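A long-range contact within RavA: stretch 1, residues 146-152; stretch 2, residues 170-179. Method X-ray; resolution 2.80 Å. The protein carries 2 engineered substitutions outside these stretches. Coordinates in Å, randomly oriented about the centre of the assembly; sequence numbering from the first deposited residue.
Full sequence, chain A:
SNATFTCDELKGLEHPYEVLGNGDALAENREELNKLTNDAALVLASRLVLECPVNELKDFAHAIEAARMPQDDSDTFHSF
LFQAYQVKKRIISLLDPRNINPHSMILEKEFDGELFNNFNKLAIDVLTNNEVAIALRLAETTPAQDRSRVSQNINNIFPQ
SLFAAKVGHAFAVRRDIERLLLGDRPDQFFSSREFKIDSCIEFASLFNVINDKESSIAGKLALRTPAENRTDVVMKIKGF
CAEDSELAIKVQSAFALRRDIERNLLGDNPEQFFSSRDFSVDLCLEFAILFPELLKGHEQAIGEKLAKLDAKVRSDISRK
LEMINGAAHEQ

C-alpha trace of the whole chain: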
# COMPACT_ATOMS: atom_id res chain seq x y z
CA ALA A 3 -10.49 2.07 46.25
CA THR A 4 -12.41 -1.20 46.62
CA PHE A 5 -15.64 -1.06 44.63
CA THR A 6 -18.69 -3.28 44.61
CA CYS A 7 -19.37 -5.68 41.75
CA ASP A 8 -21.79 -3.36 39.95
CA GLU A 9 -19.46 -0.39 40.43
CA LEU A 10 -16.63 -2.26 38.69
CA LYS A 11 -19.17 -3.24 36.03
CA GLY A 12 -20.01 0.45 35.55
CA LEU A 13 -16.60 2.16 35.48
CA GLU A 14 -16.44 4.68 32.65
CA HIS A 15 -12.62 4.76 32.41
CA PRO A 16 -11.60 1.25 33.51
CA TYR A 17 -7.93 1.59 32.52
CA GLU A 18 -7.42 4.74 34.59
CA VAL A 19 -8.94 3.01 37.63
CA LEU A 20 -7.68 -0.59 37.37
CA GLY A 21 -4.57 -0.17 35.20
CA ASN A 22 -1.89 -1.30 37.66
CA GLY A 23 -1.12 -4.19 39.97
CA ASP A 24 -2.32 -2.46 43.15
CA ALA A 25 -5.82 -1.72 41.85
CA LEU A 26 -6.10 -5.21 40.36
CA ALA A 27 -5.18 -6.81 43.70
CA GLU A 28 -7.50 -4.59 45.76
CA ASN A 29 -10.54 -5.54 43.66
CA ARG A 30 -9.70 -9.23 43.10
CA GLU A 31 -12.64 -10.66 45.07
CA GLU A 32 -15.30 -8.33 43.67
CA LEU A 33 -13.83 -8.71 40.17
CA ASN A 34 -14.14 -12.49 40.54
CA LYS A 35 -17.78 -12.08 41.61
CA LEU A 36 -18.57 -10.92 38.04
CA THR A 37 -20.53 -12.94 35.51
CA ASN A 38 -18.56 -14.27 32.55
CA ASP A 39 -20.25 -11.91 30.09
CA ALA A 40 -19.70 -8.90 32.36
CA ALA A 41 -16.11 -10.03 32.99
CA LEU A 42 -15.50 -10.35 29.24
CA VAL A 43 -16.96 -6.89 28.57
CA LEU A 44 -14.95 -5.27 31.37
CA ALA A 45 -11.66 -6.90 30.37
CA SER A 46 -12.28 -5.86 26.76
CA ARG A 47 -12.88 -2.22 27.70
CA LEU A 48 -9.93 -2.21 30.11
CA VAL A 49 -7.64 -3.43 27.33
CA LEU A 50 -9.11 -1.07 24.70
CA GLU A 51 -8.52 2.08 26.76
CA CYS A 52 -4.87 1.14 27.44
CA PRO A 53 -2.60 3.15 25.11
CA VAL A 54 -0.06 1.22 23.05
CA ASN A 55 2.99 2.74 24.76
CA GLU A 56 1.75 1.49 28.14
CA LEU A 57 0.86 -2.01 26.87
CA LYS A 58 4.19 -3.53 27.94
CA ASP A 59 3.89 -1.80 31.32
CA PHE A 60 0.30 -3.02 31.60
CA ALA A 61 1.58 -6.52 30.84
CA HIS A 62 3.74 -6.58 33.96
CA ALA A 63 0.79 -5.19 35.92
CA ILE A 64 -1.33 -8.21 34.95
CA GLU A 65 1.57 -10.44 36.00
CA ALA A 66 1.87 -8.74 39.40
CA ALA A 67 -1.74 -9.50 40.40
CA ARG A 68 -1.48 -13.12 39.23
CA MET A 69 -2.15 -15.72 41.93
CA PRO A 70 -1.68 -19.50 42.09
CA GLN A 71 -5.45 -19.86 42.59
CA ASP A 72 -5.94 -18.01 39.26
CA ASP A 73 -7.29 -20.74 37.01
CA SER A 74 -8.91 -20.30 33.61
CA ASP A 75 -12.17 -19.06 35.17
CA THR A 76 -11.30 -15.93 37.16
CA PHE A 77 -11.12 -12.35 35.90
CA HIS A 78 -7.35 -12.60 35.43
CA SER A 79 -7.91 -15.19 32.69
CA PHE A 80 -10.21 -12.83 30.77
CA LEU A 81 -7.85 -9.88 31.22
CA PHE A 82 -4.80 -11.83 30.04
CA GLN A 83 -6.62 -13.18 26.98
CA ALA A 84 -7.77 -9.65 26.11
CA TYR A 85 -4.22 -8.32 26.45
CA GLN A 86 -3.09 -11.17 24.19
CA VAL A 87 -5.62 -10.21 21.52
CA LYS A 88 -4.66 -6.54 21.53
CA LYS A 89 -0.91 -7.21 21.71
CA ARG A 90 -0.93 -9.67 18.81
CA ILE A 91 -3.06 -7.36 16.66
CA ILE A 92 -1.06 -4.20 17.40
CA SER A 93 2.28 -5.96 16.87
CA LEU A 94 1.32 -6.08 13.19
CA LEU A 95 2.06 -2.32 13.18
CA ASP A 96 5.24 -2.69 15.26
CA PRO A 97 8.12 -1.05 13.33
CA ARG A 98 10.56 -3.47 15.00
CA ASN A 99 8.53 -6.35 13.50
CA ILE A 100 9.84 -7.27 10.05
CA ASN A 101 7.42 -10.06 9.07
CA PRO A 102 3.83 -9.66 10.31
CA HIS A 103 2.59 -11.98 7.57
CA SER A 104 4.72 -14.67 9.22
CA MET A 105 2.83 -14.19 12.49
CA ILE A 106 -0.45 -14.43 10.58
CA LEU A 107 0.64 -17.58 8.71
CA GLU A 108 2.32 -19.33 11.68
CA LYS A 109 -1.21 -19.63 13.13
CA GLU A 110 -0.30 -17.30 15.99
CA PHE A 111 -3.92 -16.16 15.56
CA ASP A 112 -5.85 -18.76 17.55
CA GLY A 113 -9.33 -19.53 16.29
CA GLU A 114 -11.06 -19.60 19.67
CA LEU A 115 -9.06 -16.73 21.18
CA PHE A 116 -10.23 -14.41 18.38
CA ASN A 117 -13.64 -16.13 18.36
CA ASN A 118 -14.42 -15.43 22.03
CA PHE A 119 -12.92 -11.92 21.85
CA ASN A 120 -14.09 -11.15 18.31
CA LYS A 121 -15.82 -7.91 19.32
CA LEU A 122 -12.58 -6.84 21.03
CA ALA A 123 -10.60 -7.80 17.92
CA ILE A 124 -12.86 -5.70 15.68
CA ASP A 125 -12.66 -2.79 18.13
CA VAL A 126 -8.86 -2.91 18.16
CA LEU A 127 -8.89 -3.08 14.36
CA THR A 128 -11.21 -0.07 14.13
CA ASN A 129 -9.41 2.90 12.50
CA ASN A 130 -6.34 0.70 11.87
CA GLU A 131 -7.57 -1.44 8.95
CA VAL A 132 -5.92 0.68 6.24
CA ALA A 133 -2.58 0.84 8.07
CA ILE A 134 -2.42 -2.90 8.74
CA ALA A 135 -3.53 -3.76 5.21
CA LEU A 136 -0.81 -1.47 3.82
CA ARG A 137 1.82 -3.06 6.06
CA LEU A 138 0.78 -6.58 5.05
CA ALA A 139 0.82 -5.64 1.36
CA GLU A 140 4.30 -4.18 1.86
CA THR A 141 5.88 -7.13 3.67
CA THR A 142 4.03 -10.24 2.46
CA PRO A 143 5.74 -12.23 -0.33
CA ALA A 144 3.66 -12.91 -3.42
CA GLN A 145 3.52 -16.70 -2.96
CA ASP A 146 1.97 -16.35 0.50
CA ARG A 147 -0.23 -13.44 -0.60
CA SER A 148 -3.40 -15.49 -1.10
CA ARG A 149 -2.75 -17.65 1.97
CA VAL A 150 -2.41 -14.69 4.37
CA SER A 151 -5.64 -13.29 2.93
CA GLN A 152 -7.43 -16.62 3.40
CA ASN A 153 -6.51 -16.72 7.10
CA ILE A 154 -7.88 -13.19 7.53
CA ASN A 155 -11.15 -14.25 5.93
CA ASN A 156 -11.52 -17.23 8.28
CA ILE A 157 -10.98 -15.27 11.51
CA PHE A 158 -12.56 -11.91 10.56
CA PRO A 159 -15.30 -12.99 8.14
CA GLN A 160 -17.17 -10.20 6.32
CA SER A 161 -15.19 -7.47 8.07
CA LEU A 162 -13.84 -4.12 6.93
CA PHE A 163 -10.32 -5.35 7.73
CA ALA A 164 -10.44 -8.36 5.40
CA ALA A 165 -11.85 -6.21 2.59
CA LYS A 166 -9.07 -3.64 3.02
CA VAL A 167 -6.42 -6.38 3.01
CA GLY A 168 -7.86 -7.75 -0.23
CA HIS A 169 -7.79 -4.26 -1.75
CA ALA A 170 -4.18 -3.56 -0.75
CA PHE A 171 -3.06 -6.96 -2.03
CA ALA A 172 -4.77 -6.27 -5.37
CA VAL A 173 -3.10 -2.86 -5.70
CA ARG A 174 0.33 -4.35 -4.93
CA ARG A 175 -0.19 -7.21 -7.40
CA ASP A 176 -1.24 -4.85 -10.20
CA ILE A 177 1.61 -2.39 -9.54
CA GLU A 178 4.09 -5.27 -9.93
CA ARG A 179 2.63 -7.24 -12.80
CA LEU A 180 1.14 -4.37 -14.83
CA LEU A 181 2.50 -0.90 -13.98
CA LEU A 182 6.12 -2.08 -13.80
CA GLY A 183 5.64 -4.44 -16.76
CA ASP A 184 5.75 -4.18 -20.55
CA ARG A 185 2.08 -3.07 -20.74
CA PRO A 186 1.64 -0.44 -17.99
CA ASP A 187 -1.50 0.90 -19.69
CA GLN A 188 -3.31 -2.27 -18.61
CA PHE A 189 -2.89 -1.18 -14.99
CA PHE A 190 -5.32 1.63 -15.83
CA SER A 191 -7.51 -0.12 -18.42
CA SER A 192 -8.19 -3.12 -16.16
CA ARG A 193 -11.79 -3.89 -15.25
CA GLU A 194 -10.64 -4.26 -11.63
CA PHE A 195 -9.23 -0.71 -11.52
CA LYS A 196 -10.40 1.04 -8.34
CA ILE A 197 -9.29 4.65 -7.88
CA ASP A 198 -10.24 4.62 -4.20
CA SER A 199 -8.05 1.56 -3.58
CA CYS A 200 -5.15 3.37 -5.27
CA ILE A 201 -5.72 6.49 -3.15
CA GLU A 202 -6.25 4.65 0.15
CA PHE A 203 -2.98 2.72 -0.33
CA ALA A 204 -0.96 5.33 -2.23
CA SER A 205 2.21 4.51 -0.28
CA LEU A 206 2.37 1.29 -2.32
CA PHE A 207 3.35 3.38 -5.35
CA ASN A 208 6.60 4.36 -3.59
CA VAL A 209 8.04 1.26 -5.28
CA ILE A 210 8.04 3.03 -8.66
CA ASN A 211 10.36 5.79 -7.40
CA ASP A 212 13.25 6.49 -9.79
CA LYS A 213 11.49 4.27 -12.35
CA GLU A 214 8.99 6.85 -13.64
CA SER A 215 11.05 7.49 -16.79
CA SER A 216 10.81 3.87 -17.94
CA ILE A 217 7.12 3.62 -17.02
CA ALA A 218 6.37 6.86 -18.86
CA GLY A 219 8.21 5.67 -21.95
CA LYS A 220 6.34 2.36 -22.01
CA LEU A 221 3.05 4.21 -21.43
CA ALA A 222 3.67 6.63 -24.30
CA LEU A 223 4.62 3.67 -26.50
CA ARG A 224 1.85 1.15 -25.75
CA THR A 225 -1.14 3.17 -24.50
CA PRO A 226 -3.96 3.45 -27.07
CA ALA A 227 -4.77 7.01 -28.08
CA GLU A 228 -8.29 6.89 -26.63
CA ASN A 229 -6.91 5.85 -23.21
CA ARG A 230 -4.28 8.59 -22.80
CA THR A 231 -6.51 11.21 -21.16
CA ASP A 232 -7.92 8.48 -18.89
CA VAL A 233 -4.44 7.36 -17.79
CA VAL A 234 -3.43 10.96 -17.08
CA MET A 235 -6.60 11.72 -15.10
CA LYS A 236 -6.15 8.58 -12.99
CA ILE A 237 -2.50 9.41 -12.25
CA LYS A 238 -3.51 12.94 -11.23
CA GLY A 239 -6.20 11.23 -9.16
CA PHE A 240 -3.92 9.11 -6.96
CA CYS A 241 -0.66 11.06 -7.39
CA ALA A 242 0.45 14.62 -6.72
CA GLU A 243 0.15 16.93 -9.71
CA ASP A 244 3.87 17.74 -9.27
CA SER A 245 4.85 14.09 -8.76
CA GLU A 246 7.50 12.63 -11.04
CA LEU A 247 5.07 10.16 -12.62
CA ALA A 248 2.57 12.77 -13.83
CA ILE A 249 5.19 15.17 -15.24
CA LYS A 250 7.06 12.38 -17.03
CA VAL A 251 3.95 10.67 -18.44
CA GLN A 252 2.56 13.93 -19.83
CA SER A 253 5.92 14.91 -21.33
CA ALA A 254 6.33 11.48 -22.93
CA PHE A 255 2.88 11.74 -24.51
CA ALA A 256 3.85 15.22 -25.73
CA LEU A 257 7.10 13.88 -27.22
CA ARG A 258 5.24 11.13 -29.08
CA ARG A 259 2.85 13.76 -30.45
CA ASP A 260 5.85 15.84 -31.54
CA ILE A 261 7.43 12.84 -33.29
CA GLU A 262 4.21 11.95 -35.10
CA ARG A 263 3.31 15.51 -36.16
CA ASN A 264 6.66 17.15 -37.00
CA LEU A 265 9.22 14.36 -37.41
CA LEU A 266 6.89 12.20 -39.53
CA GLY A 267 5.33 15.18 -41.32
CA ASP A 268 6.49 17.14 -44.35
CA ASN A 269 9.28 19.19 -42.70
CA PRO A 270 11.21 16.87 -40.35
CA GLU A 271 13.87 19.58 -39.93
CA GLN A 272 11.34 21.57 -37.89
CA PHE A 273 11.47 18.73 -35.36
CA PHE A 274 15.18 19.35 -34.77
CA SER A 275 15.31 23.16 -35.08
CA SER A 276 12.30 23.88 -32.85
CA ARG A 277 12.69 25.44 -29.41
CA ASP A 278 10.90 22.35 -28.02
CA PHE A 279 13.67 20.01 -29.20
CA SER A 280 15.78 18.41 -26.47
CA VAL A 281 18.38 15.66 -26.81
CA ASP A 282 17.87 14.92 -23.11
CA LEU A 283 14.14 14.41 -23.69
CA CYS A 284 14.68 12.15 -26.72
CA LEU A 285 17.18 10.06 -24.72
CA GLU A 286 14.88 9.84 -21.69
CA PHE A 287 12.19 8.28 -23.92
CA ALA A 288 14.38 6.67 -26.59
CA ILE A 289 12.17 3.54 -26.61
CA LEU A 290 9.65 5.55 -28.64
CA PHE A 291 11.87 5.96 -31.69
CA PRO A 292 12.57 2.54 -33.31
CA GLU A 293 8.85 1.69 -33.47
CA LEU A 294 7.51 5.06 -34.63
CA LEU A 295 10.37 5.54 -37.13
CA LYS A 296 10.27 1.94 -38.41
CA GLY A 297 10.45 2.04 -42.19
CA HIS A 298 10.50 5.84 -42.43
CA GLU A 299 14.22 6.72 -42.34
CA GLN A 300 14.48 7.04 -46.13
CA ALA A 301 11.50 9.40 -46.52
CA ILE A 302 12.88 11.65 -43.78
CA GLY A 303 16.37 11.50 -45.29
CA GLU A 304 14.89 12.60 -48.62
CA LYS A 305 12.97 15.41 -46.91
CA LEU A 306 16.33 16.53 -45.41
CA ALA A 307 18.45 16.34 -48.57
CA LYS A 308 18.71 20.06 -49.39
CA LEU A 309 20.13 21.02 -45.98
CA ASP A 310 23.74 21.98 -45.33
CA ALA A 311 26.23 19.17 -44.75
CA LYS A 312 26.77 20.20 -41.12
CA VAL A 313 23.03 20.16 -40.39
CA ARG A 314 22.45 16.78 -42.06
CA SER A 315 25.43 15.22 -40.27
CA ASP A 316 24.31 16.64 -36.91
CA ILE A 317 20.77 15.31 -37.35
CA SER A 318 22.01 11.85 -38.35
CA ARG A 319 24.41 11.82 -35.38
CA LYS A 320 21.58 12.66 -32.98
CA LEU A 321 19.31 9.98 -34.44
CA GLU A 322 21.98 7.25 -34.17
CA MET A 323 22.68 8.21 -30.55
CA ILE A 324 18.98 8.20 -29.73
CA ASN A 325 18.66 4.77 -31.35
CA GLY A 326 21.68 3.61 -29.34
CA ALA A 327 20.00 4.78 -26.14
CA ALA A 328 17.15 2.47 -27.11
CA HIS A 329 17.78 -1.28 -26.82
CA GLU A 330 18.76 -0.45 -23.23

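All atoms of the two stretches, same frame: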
# COMPACT_ATOMS: atom_id res chain seq x y z
N ASP A 146 2.83 -16.27 -0.67
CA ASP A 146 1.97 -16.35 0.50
C ASP A 146 0.80 -15.39 0.45
O ASP A 146 -0.06 -15.43 1.33
CB ASP A 146 2.80 -16.08 1.76
CG ASP A 146 4.05 -16.94 1.83
OD1 ASP A 146 3.98 -18.13 1.46
OD2 ASP A 146 5.10 -16.42 2.26
N ARG A 147 0.73 -14.54 -0.59
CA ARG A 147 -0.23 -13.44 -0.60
C ARG A 147 -1.66 -13.94 -0.44
O ARG A 147 -2.43 -13.40 0.37
CB ARG A 147 -0.08 -12.65 -1.91
CG ARG A 147 -0.76 -11.30 -1.91
CD ARG A 147 -0.29 -10.47 -3.10
NE ARG A 147 1.12 -10.13 -3.00
CZ ARG A 147 1.85 -9.68 -4.02
NH1 ARG A 147 1.30 -9.51 -5.21
NH2 ARG A 147 3.13 -9.39 -3.84
N SER A 148 -2.04 -14.98 -1.18
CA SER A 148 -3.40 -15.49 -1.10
C SER A 148 -3.63 -16.36 0.14
O SER A 148 -4.78 -16.56 0.53
CB SER A 148 -3.75 -16.29 -2.35
OG SER A 148 -2.85 -17.37 -2.54
N ARG A 149 -2.56 -16.86 0.76
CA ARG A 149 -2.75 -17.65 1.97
C ARG A 149 -3.02 -16.75 3.17
O ARG A 149 -4.00 -16.95 3.91
CB ARG A 149 -1.54 -18.55 2.22
CG ARG A 149 -1.64 -19.39 3.49
CD ARG A 149 -1.22 -20.84 3.25
NE ARG A 149 -2.36 -21.69 2.91
CZ ARG A 149 -3.19 -22.21 3.81
NH1 ARG A 149 -4.20 -22.98 3.42
NH2 ARG A 149 -3.01 -21.97 5.11
N VAL A 150 -2.16 -15.74 3.37
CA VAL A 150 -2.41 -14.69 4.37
C VAL A 150 -3.86 -14.26 4.31
O VAL A 150 -4.62 -14.41 5.27
CB VAL A 150 -1.46 -13.50 4.15
CG1 VAL A 150 -1.85 -12.33 5.04
CG2 VAL A 150 -0.02 -13.89 4.41
N SER A 151 -4.27 -13.75 3.14
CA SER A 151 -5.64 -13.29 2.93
C SER A 151 -6.65 -14.33 3.42
O SER A 151 -7.57 -14.00 4.18
CB SER A 151 -5.86 -12.97 1.45
OG SER A 151 -7.06 -12.23 1.26
N GLN A 152 -6.47 -15.59 3.02
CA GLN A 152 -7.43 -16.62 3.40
C GLN A 152 -7.58 -16.70 4.92
O GLN A 152 -8.70 -16.71 5.44
CB GLN A 152 -7.03 -17.98 2.84
CG GLN A 152 -8.04 -19.07 3.15
CD GLN A 152 -7.52 -20.47 2.88
OE1 GLN A 152 -7.45 -21.31 3.78
NE2 GLN A 152 -7.15 -20.74 1.63
N ALA A 170 -5.60 -3.88 -0.73
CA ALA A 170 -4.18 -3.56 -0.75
C ALA A 170 -3.38 -4.62 -1.49
O ALA A 170 -2.46 -4.30 -2.25
CB ALA A 170 -3.65 -3.38 0.67
N PHE A 171 -3.72 -5.90 -1.29
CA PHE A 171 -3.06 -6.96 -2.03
C PHE A 171 -3.27 -6.81 -3.53
O PHE A 171 -2.34 -7.00 -4.33
CB PHE A 171 -3.55 -8.33 -1.56
CG PHE A 171 -2.85 -8.84 -0.34
CD1 PHE A 171 -1.59 -8.38 -0.00
CD2 PHE A 171 -3.45 -9.79 0.48
CE1 PHE A 171 -0.94 -8.85 1.13
CE2 PHE A 171 -2.81 -10.26 1.61
CZ PHE A 171 -1.55 -9.79 1.93
N ALA A 172 -4.50 -6.46 -3.94
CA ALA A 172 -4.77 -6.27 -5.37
C ALA A 172 -3.95 -5.12 -5.94
O ALA A 172 -3.38 -5.24 -7.04
CB ALA A 172 -6.26 -6.00 -5.58
N VAL A 173 -3.87 -4.01 -5.21
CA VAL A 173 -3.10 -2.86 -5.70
C VAL A 173 -1.62 -3.22 -5.84
O VAL A 173 -0.97 -2.88 -6.83
CB VAL A 173 -3.32 -1.64 -4.80
CG1 VAL A 173 -2.29 -0.56 -5.10
CG2 VAL A 173 -4.72 -1.09 -4.99
N ARG A 174 -1.07 -3.93 -4.85
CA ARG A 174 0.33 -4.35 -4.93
C ARG A 174 0.55 -5.28 -6.12
O ARG A 174 1.52 -5.12 -6.88
CB ARG A 174 0.75 -5.03 -3.63
CG ARG A 174 2.18 -5.55 -3.63
CD ARG A 174 3.17 -4.46 -3.25
NE ARG A 174 4.54 -4.83 -3.59
CZ ARG A 174 5.33 -5.60 -2.84
NH1 ARG A 174 6.56 -5.87 -3.24
NH2 ARG A 174 4.88 -6.09 -1.69
N ARG A 175 -0.33 -6.26 -6.30
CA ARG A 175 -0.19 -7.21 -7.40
C ARG A 175 -0.23 -6.50 -8.75
O ARG A 175 0.56 -6.82 -9.65
CB ARG A 175 -1.30 -8.26 -7.33
CG ARG A 175 -1.35 -9.22 -8.50
CD ARG A 175 -2.66 -9.98 -8.53
NE ARG A 175 -3.81 -9.08 -8.60
CZ ARG A 175 -5.07 -9.49 -8.76
NH1 ARG A 175 -6.05 -8.59 -8.81
NH2 ARG A 175 -5.35 -10.78 -8.88
N ASP A 176 -1.12 -5.52 -8.91
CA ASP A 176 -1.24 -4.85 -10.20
C ASP A 176 -0.09 -3.86 -10.43
O ASP A 176 0.30 -3.65 -11.58
CB ASP A 176 -2.59 -4.14 -10.31
CG ASP A 176 -3.71 -5.10 -10.67
OD1 ASP A 176 -3.44 -6.32 -10.77
OD2 ASP A 176 -4.85 -4.64 -10.85
N ILE A 177 0.48 -3.33 -9.36
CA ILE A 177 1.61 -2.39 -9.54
C ILE A 177 2.83 -3.18 -9.98
O ILE A 177 3.68 -2.61 -10.62
CB ILE A 177 1.90 -1.64 -8.24
CG1 ILE A 177 0.83 -0.61 -7.94
CG2 ILE A 177 3.26 -1.00 -8.32
CD1 ILE A 177 1.18 0.28 -6.81
N GLU A 178 2.90 -4.45 -9.62
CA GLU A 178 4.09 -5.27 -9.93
C GLU A 178 3.93 -5.95 -11.28
O GLU A 178 4.88 -5.97 -12.05
CB GLU A 178 4.15 -6.43 -8.95
CG GLU A 178 4.93 -6.14 -7.69
CD GLU A 178 5.03 -7.35 -6.78
OE1 GLU A 178 4.27 -8.32 -7.00
OE2 GLU A 178 5.88 -7.33 -5.88
N ARG A 179 2.76 -6.53 -11.54
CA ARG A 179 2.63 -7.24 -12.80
C ARG A 179 2.32 -6.32 -13.98
O ARG A 179 2.72 -6.62 -15.11
CB ARG A 179 1.55 -8.32 -12.69

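Arginine is often counted as a surface residue, yet its long aliphatic shaft lets it pack like a hydrocarbon while its guanidinium seeks charge further out. The contact between two nearly antiparallel helices of RavA, whose axes come no closer than 11.4 Å, is a compact example. Of the 314 Å² buried between the stretches, most belongs to two long or bulky side chains, Arg 147 (132 Å²) and Phe 171 (98 Å²).

Arg 147 lies in the first turn of its helix and directs its CA-to-CB bond toward the opposing helix. With chi1 and chi2 both t, the chain extends across the gap and places its CG over the face of the Phe 171 ring: CG of Arg 147 stands 3.6 Å from the centroid of that ring, 16° off the normal, a CH-pi contact. The edge of the same ring is turned to the next part of helix 147-152, where CG1 of Val 150 approaches CZ of Phe 171 at 4.0 Å and the backbone N of Ser 151 lies 4.1 Å from CE2 of Phe 171. One aromatic side chain thus offers its face to one residue and its edge to two others.

Beyond the ring, Arg 147 runs on along the second helix and settles as a knob among Phe 171, Arg 174, Arg 175 and Glu 178. NH2 of Arg 147 forms a long salt bridge to OE1 of Glu 178 at 3.5 Å, and that oxygen lies near the plane of the Arg 147 guanidinium. NH2 of Arg 147 also comes within 4.3 Å of NH2 of Arg 174, a crowding of like charges. Glu 178 offers negative charge to both arginines: within the second helix, OE2 of Glu 178 forms a salt bridge to NH1 of Arg 174 at 3.1 Å, with the oxygen well out of that guanidinium plane, so it rests on charge alone. No hydrogen bond crosses between the stretches; packing and charge account for the contact.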